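Local structure of conserved protein with 2 CBS domains (Pyrobaculum aerophilum, 2RIH) at residues L10-P15 against L113-L117; V27-L31 against V54-I59; P50-V54 against M74-P80; P80-D85 against V104-K109. The protein binds AMP through its paired CBS domains and probably acts as a nucleotide-sensing module. All coordinates share one frame; numbering follows the deposited sequence.

Contact 1: L10-P15 against L113-L117; sequences LLKRPP and LVGVL
L11 and P15 carry this contact, each laid against a different part of the strand L113-L117. The side chain of L11 crosses that of V114 at about a right angle, and L11 CD1 meets V114 CG1 at 3.6 Å. The other branch, L11 CD2, turns to the strand backbone and lies 4.0 Å from G115 CA. A side chain at G115 would probably run into this methyl. The L11 CG sits anti to its carbonyl carbon (chi1 -66°), which brings both methyls to the strand. P15 and L113 lie alongside each other, pointing opposite ways, with P15 CG 3.6 Å from L113 CD2. The same ring puts CB beside V116 CG2 and CD near the carbonyl oxygen of V114. V114 and G115 lie opposite the single residue V106, a classic beta bulge in the edge strand of the second three-stranded sheet. The loop before strand 16-19, in the first CBS domain, thus packs on a strand of the second. Farther along, L10 CB touches L117 CD1 at 3.7 Å. Polar backbone atoms are joined through water. One water takes the N-H of V116 and donates to R13 O, at 2.8 Å from that oxygen. A second water donates to both R13 O and V114 O. A third accepts from K12 N and donates to V116 O. K12 NZ bonds L10 O at 3.0 Å and also pairs with D121.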
loop_
_atom_site.group_PDB
_atom_site.type_symbol
_atom_site.label_atom_id
_atom_site.label_comp_id
_atom_site.label_asym_id
_atom_site.label_seq_id
_atom_site.Cartn_x
_atom_site.Cartn_y
_atom_site.Cartn_z
ATOM N N LEU A 10 10.527 15.053 -2.375
ATOM C CA LEU A 10 10.117 13.733 -2.858
ATOM C C LEU A 10 8.685 13.695 -3.387
ATOM O O LEU A 10 8.170 12.625 -3.687
ATOM C CB LEU A 10 10.261 12.699 -1.741
ATOM C CG LEU A 10 11.610 12.662 -1.021
ATOM C CD1 LEU A 10 11.603 11.569 0.036
ATOM C CD2 LEU A 10 12.787 12.477 -2.003
ATOM N N LEU A 11 8.039 14.852 -3.498
ATOM C CA LEU A 11 6.674 14.908 -4.005
ATOM C C LEU A 11 6.700 14.778 -5.528
ATOM O O LEU A 11 7.483 15.432 -6.200
ATOM C CB LEU A 11 5.986 16.200 -3.563
ATOM C CG LEU A 11 5.750 16.333 -2.047
ATOM C CD1 LEU A 11 5.222 17.717 -1.703
ATOM C CD2 LEU A 11 4.795 15.259 -1.545
ATOM N N LYS A 12 5.832 13.935 -6.069
ATOM C CA LYS A 12 5.893 13.605 -7.487
ATOM C C LYS A 12 4.823 14.303 -8.337
ATOM O O LYS A 12 5.165 14.984 -9.300
ATOM C CB LYS A 12 5.923 12.082 -7.652
ATOM C CG LYS A 12 7.322 11.543 -7.318
ATOM C CD LYS A 12 7.390 10.073 -7.025
ATOM C CE LYS A 12 8.809 9.681 -6.572
ATOM N NZ LYS A 12 9.218 10.241 -5.223
ATOM N N ARG A 13 3.554 14.154 -7.966
ATOM C CA ARG A 13 2.433 14.753 -8.694
ATOM C C ARG A 13 1.497 15.491 -7.737
ATOM O O ARG A 13 1.608 15.338 -6.520
ATOM C CB ARG A 13 1.648 13.665 -9.432
ATOM C CG ARG A 13 2.441 12.909 -10.491
ATOM C CD ARG A 13 2.824 13.818 -11.661
ATOM N NE ARG A 13 3.561 13.091 -12.688
ATOM C CZ ARG A 13 4.869 12.818 -12.648
ATOM N NH1 ARG A 13 5.419 12.146 -13.644
ATOM N NH2 ARG A 13 5.635 13.215 -11.638
ATOM N N PRO A 14 0.573 16.314 -8.276
ATOM C CA PRO A 14 -0.383 16.896 -7.340
ATOM C C PRO A 14 -1.183 15.808 -6.616
ATOM O O PRO A 14 -1.452 14.743 -7.188
ATOM C CB PRO A 14 -1.284 17.761 -8.233
ATOM C CG PRO A 14 -0.466 18.025 -9.456
ATOM C CD PRO A 14 0.346 16.782 -9.657
ATOM N N PRO A 15 -1.544 16.060 -5.352
ATOM C CA PRO A 15 -2.261 15.049 -4.603
ATOM C C PRO A 15 -3.669 14.853 -5.142
ATOM O O PRO A 15 -4.234 15.761 -5.759
ATOM C CB PRO A 15 -2.299 15.625 -3.184
ATOM C CG PRO A 15 -2.209 17.070 -3.369
ATOM C CD PRO A 15 -1.328 17.280 -4.561
ATOM N N LEU A 113 -2.818 21.894 1.823
ATOM C CA LEU A 113 -2.347 20.662 1.202
ATOM C C LEU A 113 -1.281 20.949 0.148
ATOM O O LEU A 113 -1.497 21.743 -0.758
ATOM C CB LEU A 113 -3.525 19.936 0.557
ATOM C CG LEU A 113 -3.261 18.638 -0.204
ATOM C CD1 LEU A 113 -2.729 17.540 0.711
ATOM C CD2 LEU A 113 -4.551 18.213 -0.871
ATOM N N VAL A 114 -0.129 20.300 0.290
ATOM C CA VAL A 114 0.960 20.397 -0.669
ATOM C C VAL A 114 1.033 19.103 -1.486
ATOM O O VAL A 114 1.181 19.115 -2.706
ATOM C CB VAL A 114 2.306 20.611 0.064
ATOM C CG1 VAL A 114 3.443 20.794 -0.946
ATOM C CG2 VAL A 114 2.218 21.815 0.993
ATOM N N GLY A 115 0.942 17.979 -0.796
ATOM C CA GLY A 115 1.016 16.700 -1.452
ATOM C C GLY A 115 0.753 15.572 -0.494
ATOM O O GLY A 115 0.328 15.787 0.661
ATOM N N VAL A 116 0.991 14.370 -1.007
ATOM C CA VAL A 116 0.906 13.144 -0.246
ATOM C C VAL A 116 2.198 12.366 -0.499
ATOM O O VAL A 116 2.598 12.142 -1.646
ATOM C CB VAL A 116 -0.320 12.302 -0.667
ATOM C CG1 VAL A 116 -0.284 10.904 0.002
ATOM C CG2 VAL A 116 -1.612 13.044 -0.339
ATOM N N LEU A 117 2.846 11.978 0.587
ATOM C CA LEU A 117 4.075 11.216 0.541
ATOM C C LEU A 117 3.747 9.756 0.851
ATOM O O LEU A 117 3.007 9.461 1.789
ATOM C CB LEU A 117 5.053 11.783 1.572
ATOM C CG LEU A 117 6.509 11.328 1.542
ATOM C CD1 LEU A 117 7.238 11.933 0.339
ATOM C CD2 LEU A 117 7.208 11.715 2.849
HETATM O O HOH W 1 3.520 12.896 -4.687
HETATM O O HOH W 2 1.235 14.262 -3.926
HETATM O O HOH W 3 2.484 17.580 -4.700
#

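Contact 2: V27-L31 against V54-I59; sequences VATEL and VSERDI. With SO4 (sulfate ion), chain C; SO4 (sulfate ion), chain F.
V27, A28 and L31 on helix 24-34 pack against V54 and I59, where strand 50-55 runs into helix 56-64 of the first CBS domain. The apolar contacts centre on I59 CD1. It lies 3.9 Å from A28 CA and also meets V27 CG1 and L31 CD1. Its place follows from an extended end, with CD1 nearly anti across chi2 (160°). V27 CG1 reaches V54 CG1 at 3.8 Å, the two side chains crossing obliquely. The capping bonds lie within V54-I59. S55 is the N-cap of helix 56-64 and forms a capping box with D58. S55 N gives an almost straight bond to D58 OD2, 2.9 Å long. S55 OG also caps R57 N, but that bond is weak.

Charged contacts reach the second subunit and two sulfates. E56 forms salt bridges with R57 and R102 of the second subunit, and R57 NE pairs in turn with E56 of that chain. The R57 guanidinium meets O4 of the chain F sulfate at its edge, in plane, with NH2 2.8 Å from O4. A methionine at R57 would probably cost this sulfate its edge-on guanidinium and E56 of the second subunit one charged partner. S55, R57 and D58 bind AMP in a structure of this protein, so the sulfates may mark its pockets. S55 OG donates to O4 of the chain C sulfate at 2.8 Å.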
loop_
_atom_site.group_PDB
_atom_site.type_symbol
_atom_site.label_atom_id
_atom_site.label_comp_id
_atom_site.label_asym_id
_atom_site.label_seq_id
_atom_site.Cartn_x
_atom_site.Cartn_y
_atom_site.Cartn_z
ATOM N N VAL A 27 -13.907 8.512 -5.016
ATOM C CA VAL A 27 -12.544 8.431 -4.488
ATOM C C VAL A 27 -11.753 7.328 -5.189
ATOM O O VAL A 27 -10.631 7.552 -5.636
ATOM C CB VAL A 27 -12.528 8.176 -2.962
ATOM C CG1 VAL A 27 -11.088 7.855 -2.472
ATOM C CG2 VAL A 27 -13.128 9.368 -2.222
ATOM N N ALA A 28 -12.342 6.140 -5.266
ATOM C CA ALA A 28 -11.737 5.008 -5.963
ATOM C C ALA A 28 -11.382 5.318 -7.412
ATOM O O ALA A 28 -10.323 4.918 -7.883
ATOM C CB ALA A 28 -12.657 3.790 -5.899
ATOM N N THR A 29 -12.265 6.028 -8.109
ATOM C CA THR A 29 -12.046 6.396 -9.513
ATOM C C THR A 29 -10.835 7.319 -9.663
ATOM O O THR A 29 -9.956 7.084 -10.511
ATOM C CB THR A 29 -13.307 7.060 -10.113
ATOM O OG1 THR A 29 -14.394 6.124 -10.074
ATOM C CG2 THR A 29 -13.072 7.531 -11.561
ATOM N N GLU A 30 -10.763 8.341 -8.816
ATOM C CA GLU A 30 -9.661 9.294 -8.885
ATOM C C GLU A 30 -8.326 8.665 -8.503
ATOM O O GLU A 30 -7.309 8.941 -9.132
ATOM C CB GLU A 30 -9.942 10.525 -8.027
ATOM C CG GLU A 30 -11.149 11.322 -8.470
ATOM C CD GLU A 30 -11.140 11.672 -9.945
ATOM O OE1 GLU A 30 -12.178 11.466 -10.607
ATOM O OE2 GLU A 30 -10.103 12.149 -10.437
ATOM N N LEU A 31 -8.335 7.814 -7.482
ATOM C CA LEU A 31 -7.127 7.082 -7.087
ATOM C C LEU A 31 -6.651 6.122 -8.186
ATOM O O LEU A 31 -5.454 6.048 -8.480
ATOM C CB LEU A 31 -7.369 6.300 -5.797
ATOM C CG LEU A 31 -7.458 7.084 -4.483
ATOM C CD1 LEU A 31 -7.718 6.101 -3.348
ATOM C CD2 LEU A 31 -6.189 7.909 -4.234
ATOM N N VAL A 54 -8.862 9.049 2.688
ATOM C CA VAL A 54 -9.380 7.747 2.310
ATOM C C VAL A 54 -8.321 7.049 1.471
ATOM O O VAL A 54 -7.911 7.562 0.430
ATOM C CB VAL A 54 -10.679 7.864 1.474
ATOM C CG1 VAL A 54 -11.213 6.477 1.111
ATOM C CG2 VAL A 54 -11.729 8.655 2.232
ATOM N N SER A 55 -7.852 5.896 1.936
ATOM C CA SER A 55 -6.900 5.116 1.162
ATOM C C SER A 55 -7.575 3.896 0.556
ATOM O O SER A 55 -8.704 3.543 0.911
ATOM C CB SER A 55 -5.723 4.685 2.026
ATOM O OG SER A 55 -6.154 3.813 3.042
ATOM N N GLU A 56 -6.869 3.273 -0.378
ATOM C CA GLU A 56 -7.278 2.009 -0.973
ATOM C C GLU A 56 -7.540 0.944 0.094
ATOM O O GLU A 56 -8.347 0.033 -0.111
ATOM C CB GLU A 56 -6.208 1.530 -1.959
ATOM C CG GLU A 56 -4.847 1.291 -1.356
ATOM C CD GLU A 56 -3.770 1.103 -2.403
ATOM O OE1 GLU A 56 -2.630 1.516 -2.147
ATOM O OE2 GLU A 56 -4.058 0.555 -3.479
ATOM N N ARG A 57 -6.855 1.061 1.229
ATOM C CA ARG A 57 -7.101 0.181 2.357
ATOM C C ARG A 57 -8.485 0.370 2.976
ATOM O O ARG A 57 -9.118 -0.601 3.400
ATOM C CB ARG A 57 -6.031 0.362 3.425
ATOM C CG ARG A 57 -6.229 -0.613 4.562
ATOM C CD ARG A 57 -4.929 -1.108 5.127
ATOM N NE ARG A 57 -4.142 -1.807 4.117
ATOM C CZ ARG A 57 -3.005 -2.439 4.379
ATOM N NH1 ARG A 57 -2.536 -2.490 5.620
ATOM N NH2 ARG A 57 -2.344 -3.022 3.397
ATOM N N ASP A 58 -8.943 1.616 3.047
ATOM C CA ASP A 58 -10.283 1.911 3.549
ATOM C C ASP A 58 -11.340 1.408 2.567
ATOM O O ASP A 58 -12.381 0.882 2.965
ATOM C CB ASP A 58 -10.451 3.414 3.789
ATOM C CG ASP A 58 -9.498 3.948 4.852
ATOM O OD1 ASP A 58 -9.454 3.393 5.979
ATOM O OD2 ASP A 58 -8.797 4.932 4.558
ATOM N N ILE A 59 -11.064 1.577 1.280
ATOM C CA ILE A 59 -11.941 1.069 0.228
ATOM C C ILE A 59 -11.994 -0.467 0.270
ATOM O O ILE A 59 -13.059 -1.068 0.075
ATOM C CB ILE A 59 -11.485 1.605 -1.149
ATOM C CG1 ILE A 59 -11.780 3.115 -1.220
ATOM C CG2 ILE A 59 -12.166 0.826 -2.298
ATOM C CD1 ILE A 59 -11.001 3.880 -2.272
HETATM S S SO4 C . -2.508 3.335 4.023
HETATM O O1 SO4 C . -1.778 2.359 4.821
HETATM O O2 SO4 C . -1.797 4.613 4.085
HETATM O O3 SO4 C . -2.575 2.928 2.622
HETATM O O4 SO4 C . -3.839 3.460 4.574
HETATM S S SO4 F . 1.386 -4.090 3.834
HETATM O O1 SO4 F . 1.102 -5.312 3.092
HETATM O O2 SO4 F . 2.426 -4.339 4.816
HETATM O O3 SO4 F . 1.850 -3.062 2.927
HETATM O O4 SO4 F . 0.182 -3.654 4.508
#

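Contact 3: P50-V54 against M74-P80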
loop_
_atom_site.group_PDB
_atom_site.type_symbol
_atom_site.label_atom_id
_atom_site.label_comp_id
_atom_site.label_asym_id
_atom_site.label_seq_id
_atom_site.Cartn_x
_atom_site.Cartn_y
_atom_site.Cartn_z
ATOM N N PRO A 50 -7.145 20.068 4.304
ATOM C CA PRO A 50 -7.517 18.654 4.510
ATOM C C PRO A 50 -8.400 18.440 5.732
ATOM O O PRO A 50 -8.143 19.023 6.791
ATOM C CB PRO A 50 -6.170 17.950 4.731
ATOM C CG PRO A 50 -5.151 18.881 4.263
ATOM C CD PRO A 50 -5.697 20.258 4.492
ATOM N N VAL A 51 -9.446 17.630 5.581
ATOM C CA VAL A 51 -10.307 17.272 6.717
ATOM C C VAL A 51 -10.304 15.764 6.965
ATOM O O VAL A 51 -10.600 15.309 8.064
ATOM C CB VAL A 51 -11.746 17.827 6.552
ATOM C CG1 VAL A 51 -11.709 19.372 6.512
ATOM C CG2 VAL A 51 -12.429 17.263 5.316
ATOM N N ALA A 52 -9.934 14.987 5.954
ATOM C CA ALA A 52 -9.945 13.543 6.084
ATOM C C ALA A 52 -9.139 12.915 4.976
ATOM O O ALA A 52 -8.814 13.575 3.984
ATOM C CB ALA A 52 -11.386 13.021 6.051
ATOM N N VAL A 53 -8.820 11.638 5.152
ATOM C CA VAL A 53 -8.158 10.848 4.129
ATOM C C VAL A 53 -8.880 9.517 3.933
ATOM O O VAL A 53 -9.449 8.954 4.878
ATOM C CB VAL A 53 -6.655 10.609 4.452
ATOM C CG1 VAL A 53 -5.925 11.945 4.531
ATOM C CG2 VAL A 53 -6.462 9.794 5.755
ATOM N N VAL A 54 -8.862 9.049 2.688
ATOM C CA VAL A 54 -9.380 7.747 2.310
ATOM C C VAL A 54 -8.321 7.049 1.471
ATOM O O VAL A 54 -7.911 7.562 0.430
ATOM C CB VAL A 54 -10.679 7.864 1.474
ATOM C CG1 VAL A 54 -11.213 6.477 1.111
ATOM C CG2 VAL A 54 -11.729 8.655 2.232
ATOM N N MET A 74 -16.910 9.895 3.447
ATOM C CA MET A 74 -16.525 10.433 4.762
ATOM C C MET A 74 -16.647 9.426 5.917
ATOM O O MET A 74 -15.735 9.344 6.745
ATOM C CB MET A 74 -17.268 11.740 5.091
ATOM C CG MET A 74 -16.790 12.417 6.394
ATOM S SD MET A 74 -15.020 12.824 6.423
ATOM C CE MET A 74 -15.046 14.340 5.470
ATOM N N PRO A 75 -17.766 8.677 6.004
ATOM C CA PRO A 75 -17.851 7.649 7.051
ATOM C C PRO A 75 -16.725 6.592 7.053
ATOM O O PRO A 75 -16.472 6.000 8.087
ATOM C CB PRO A 75 -19.212 6.990 6.789
ATOM C CG PRO A 75 -20.009 8.040 6.109
ATOM C CD PRO A 75 -19.022 8.763 5.233
ATOM N N ILE A 76 -16.059 6.352 5.926
ATOM C CA ILE A 76 -14.948 5.389 5.913
ATOM C C ILE A 76 -13.584 6.087 6.033
ATOM O O ILE A 76 -12.546 5.430 6.065
ATOM C CB ILE A 76 -14.987 4.449 4.683
ATOM C CG1 ILE A 76 -14.614 5.168 3.382
ATOM C CG2 ILE A 76 -16.356 3.805 4.568
ATOM C CD1 ILE A 76 -14.237 4.229 2.263
ATOM N N ALA A 77 -13.613 7.415 6.111
ATOM C CA ALA A 77 -12.411 8.243 6.137
ATOM C C ALA A 77 -11.733 8.273 7.508
ATOM O O ALA A 77 -12.332 7.931 8.528
ATOM C CB ALA A 77 -12.767 9.663 5.689
ATOM N N ASN A 78 -10.475 8.698 7.510
ATOM C CA ASN A 78 -9.671 8.811 8.722
ATOM C C ASN A 78 -9.161 10.232 8.866
ATOM O O ASN A 78 -9.097 10.971 7.891
ATOM C CB ASN A 78 -8.476 7.862 8.647
ATOM C CG ASN A 78 -8.891 6.429 8.459
ATOM O OD1 ASN A 78 -9.536 5.846 9.324
ATOM N ND2 ASN A 78 -8.539 5.856 7.321
ATOM N N SER A 79 -8.796 10.607 10.088
ATOM C CA SER A 79 -8.217 11.923 10.346
ATOM C C SER A 79 -6.861 12.030 9.648
ATOM O O SER A 79 -6.096 11.063 9.648
ATOM C CB SER A 79 -8.055 12.161 11.844
ATOM O OG SER A 79 -7.798 13.522 12.103
ATOM N N PRO A 80 -6.564 13.193 9.028
ATOM C CA PRO A 80 -5.277 13.308 8.337
ATOM C C PRO A 80 -4.062 13.319 9.278
ATOM O O PRO A 80 -4.002 14.121 10.223
ATOM C CB PRO A 80 -5.390 14.651 7.585
ATOM C CG PRO A 80 -6.824 15.006 7.613
ATOM C CD PRO A 80 -7.351 14.429 8.893
#
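M74 reaches back over the segment P50-V54 from the short 3-10 turn that opens the segment M74-P80. Its CB and CG lead off the turn, CG anti to the backbone N (chi1 -174°). The chain then bends at chi2 and chi3. SD comes to rest 3.7 Å from A52 CB. The terminal CE touches both that CB and V51 CG2, 3.9 Å from the latter, and the V51 and M74 side chains cross at about a right angle. A77 CB covers A52 CB from the same loop and also meets V54 CG2. Beyond it, I76 CD1 touches V54 CG1 at 3.9 Å.

The backbones join at a single antiparallel bridge, a hydrogen-bonded pair of V53 and N78. V53 N donates to N78 O, and N78 N donates to V53 O. Both bonds are 2.8 Å long and lie in the carbonyl plane. P80 closes the far end, with its CG 3.5 Å from A52 N and its CB beside V53 CG1. N78 turns its ND2 to D58 OD1; both residues bind AMP in a structure of this protein.

The loop between helix 56-64 and strand 82-84 thus runs along the outer side of strand 50-55, the edge of the first three-stranded sheet. Strand 38-43 pairs with the other side, where V51 and A52 form a classic beta bulge facing L41. V53 also packs on strand 103-107 of the second sheet, while I76 touches R61 of helix 56-64.

Contact 4: P80-D85 against V104-K109; sequences PITVLD and VVVVNK
P80 begins the contact with its ring, CB lying 4.4 Å from V105 CG2. The two segments belong to the parallel strands 82-84 and 103-107 of a beta-alpha-beta unit in the second CBS domain, with helix 89-99 as the connection. I81 O accepts the N-H of V105, while the I81 side chain turns to that helix. I81 also binds AMP in a structure of this protein. T82 pairs with V105, and T82 CG2 comes 4.0 Å from V105 CB as the side chains cross at a slant. V83 bonds the neighbouring strand through both its backbone groups: V83 N donates to V105 O and V83 O accepts from V107 N, each bond 2.9 Å long. On the helix-facing side V83 CG2 meets V104 CG2 at 3.8 Å, the side chains crossing at about a right angle. With V83 CG1 anti to the carbonyl carbon (chi1 -66°), CG2 is the branch that reaches V104. L84 CD2 comes within 3.8 Å of N108 O. D85 N closes the run with a bond to V107 O. The D85 CA packs on V106 CG1, and its carboxylate lies across N108, the carboxylate and amide planes 63° apart. N108 ND2 bonds E112. A leucine at D85 would probably leave the water that joins the segments without its acceptor. That water donates to D85 OD1 at 2.7 Å and accepts from K109 N at 2.9 Å.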
loop_
_atom_site.group_PDB
_atom_site.type_symbol
_atom_site.label_atom_id
_atom_site.label_comp_id
_atom_site.label_asym_id
_atom_site.label_seq_id
_atom_site.Cartn_x
_atom_site.Cartn_y
_atom_site.Cartn_z
ATOM N N PRO A 80 -6.564 13.193 9.028
ATOM C CA PRO A 80 -5.277 13.308 8.337
ATOM C C PRO A 80 -4.062 13.319 9.278
ATOM O O PRO A 80 -4.002 14.121 10.223
ATOM C CB PRO A 80 -5.390 14.651 7.585
ATOM C CG PRO A 80 -6.824 15.006 7.613
ATOM C CD PRO A 80 -7.351 14.429 8.893
ATOM N N ILE A 81 -3.124 12.410 9.025
ATOM C CA ILE A 81 -1.834 12.412 9.695
ATOM C C ILE A 81 -0.885 13.198 8.789
ATOM O O ILE A 81 -0.579 12.779 7.667
ATOM C CB ILE A 81 -1.276 10.987 9.948
ATOM C CG1 ILE A 81 -2.280 10.125 10.744
ATOM C CG2 ILE A 81 0.093 11.064 10.667
ATOM C CD1 ILE A 81 -2.821 10.761 12.044
ATOM N N THR A 82 -0.428 14.342 9.278
ATOM C CA THR A 82 0.293 15.283 8.441
ATOM C C THR A 82 1.749 15.492 8.837
ATOM O O THR A 82 2.140 15.272 9.982
ATOM C CB THR A 82 -0.378 16.674 8.464
ATOM O OG1 THR A 82 -0.293 17.211 9.784
ATOM C CG2 THR A 82 -1.852 16.602 8.032
ATOM N N VAL A 83 2.534 15.925 7.854
ATOM C CA VAL A 83 3.870 16.468 8.082
ATOM C C VAL A 83 3.973 17.767 7.305
ATOM O O VAL A 83 3.164 18.033 6.422
ATOM C CB VAL A 83 5.001 15.505 7.631
ATOM C CG1 VAL A 83 5.000 14.257 8.493
ATOM C CG2 VAL A 83 4.870 15.154 6.144
ATOM N N LEU A 84 4.962 18.580 7.655
ATOM C CA LEU A 84 5.239 19.814 6.931
ATOM C C LEU A 84 6.074 19.521 5.692
ATOM O O LEU A 84 6.858 18.573 5.681
ATOM C CB LEU A 84 5.979 20.820 7.824
ATOM C CG LEU A 84 5.222 21.378 9.024
ATOM C CD1 LEU A 84 6.200 22.068 9.974
ATOM C CD2 LEU A 84 4.107 22.342 8.581
ATOM N N ASP A 85 5.885 20.329 4.647
ATOM C CA ASP A 85 6.708 20.270 3.433
ATOM C C ASP A 85 8.204 20.521 3.719
ATOM O O ASP A 85 9.078 20.082 2.961
ATOM C CB ASP A 85 6.187 21.251 2.360
ATOM C CG ASP A 85 6.106 22.703 2.846
ATOM O OD1 ASP A 85 6.170 22.964 4.066
ATOM O OD2 ASP A 85 5.956 23.594 1.988
ATOM N N VAL A 104 1.507 9.837 4.325
ATOM C CA VAL A 104 1.269 11.017 5.147
ATOM C C VAL A 104 0.872 12.161 4.228
ATOM O O VAL A 104 1.329 12.253 3.076
ATOM C CB VAL A 104 2.485 11.461 6.023
ATOM C CG1 VAL A 104 2.732 10.472 7.139
ATOM C CG2 VAL A 104 3.737 11.676 5.175
ATOM N N VAL A 105 0.007 13.021 4.748
ATOM C CA VAL A 105 -0.413 14.222 4.045
ATOM C C VAL A 105 0.635 15.302 4.303
ATOM O O VAL A 105 0.971 15.578 5.453
ATOM C CB VAL A 105 -1.811 14.666 4.524
ATOM C CG1 VAL A 105 -2.228 15.977 3.865
ATOM C CG2 VAL A 105 -2.828 13.576 4.228
ATOM N N VAL A 106 1.188 15.874 3.234
ATOM C CA VAL A 106 2.158 16.955 3.361
ATOM C C VAL A 106 1.431 18.289 3.264
ATOM O O VAL A 106 0.704 18.537 2.306
ATOM C CB VAL A 106 3.259 16.891 2.270
ATOM C CG1 VAL A 106 4.300 17.971 2.497
ATOM C CG2 VAL A 106 3.929 15.514 2.253
ATOM N N VAL A 107 1.630 19.139 4.264
ATOM C CA VAL A 107 1.017 20.461 4.299
ATOM C C VAL A 107 2.094 21.523 4.507
ATOM O O VAL A 107 3.226 21.205 4.883
ATOM C CB VAL A 107 -0.069 20.564 5.401
ATOM C CG1 VAL A 107 -1.221 19.589 5.115
ATOM C CG2 VAL A 107 0.525 20.320 6.796
ATOM N N ASN A 108 1.756 22.775 4.209
ATOM C CA ASN A 108 2.661 23.888 4.461
ATOM C C ASN A 108 2.366 24.515 5.821
ATOM O O ASN A 108 1.431 24.096 6.508
ATOM C CB ASN A 108 2.605 24.925 3.325
ATOM C CG ASN A 108 1.243 25.590 3.172
ATOM O OD1 ASN A 108 0.447 25.667 4.114
ATOM N ND2 ASN A 108 0.986 26.107 1.974
ATOM N N LYS A 109 3.167 25.512 6.197
ATOM C CA LYS A 109 3.029 26.221 7.483
ATOM C C LYS A 109 1.638 26.825 7.718
ATOM O O LYS A 109 1.256 27.082 8.866
ATOM C CB LYS A 109 4.088 27.326 7.601
ATOM C CG LYS A 109 4.060 28.329 6.453
ATOM C CD LYS A 109 4.990 29.495 6.677
ATOM C CE LYS A 109 5.074 30.359 5.421
ATOM N NZ LYS A 109 3.762 30.984 5.044
HETATM O O HOH W 4 5.856 25.437 5.172
#

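Overall arrangement
The four contacts span the two CBS domains. Contacts 2 and 3 share V54 and strand 50-55 of the first sheet, with centres 11 Å apart. Contacts 1 and 4 meet in the second sheet, where strands 103-107 and 113-118 are neighbours, and their centres lie 10 Å apart. Contact 3 passes the chain on to contact 4 at P80, and V53 and P50 pack on V105 and V107 between the sheets. Contacts 2 and 4 stay about 8 Å apart at their nearest atoms. Along the chain, contact 1 spans all the others, so the last strand comes back to the N-terminal loop. Residues of both domains line the AMP sites.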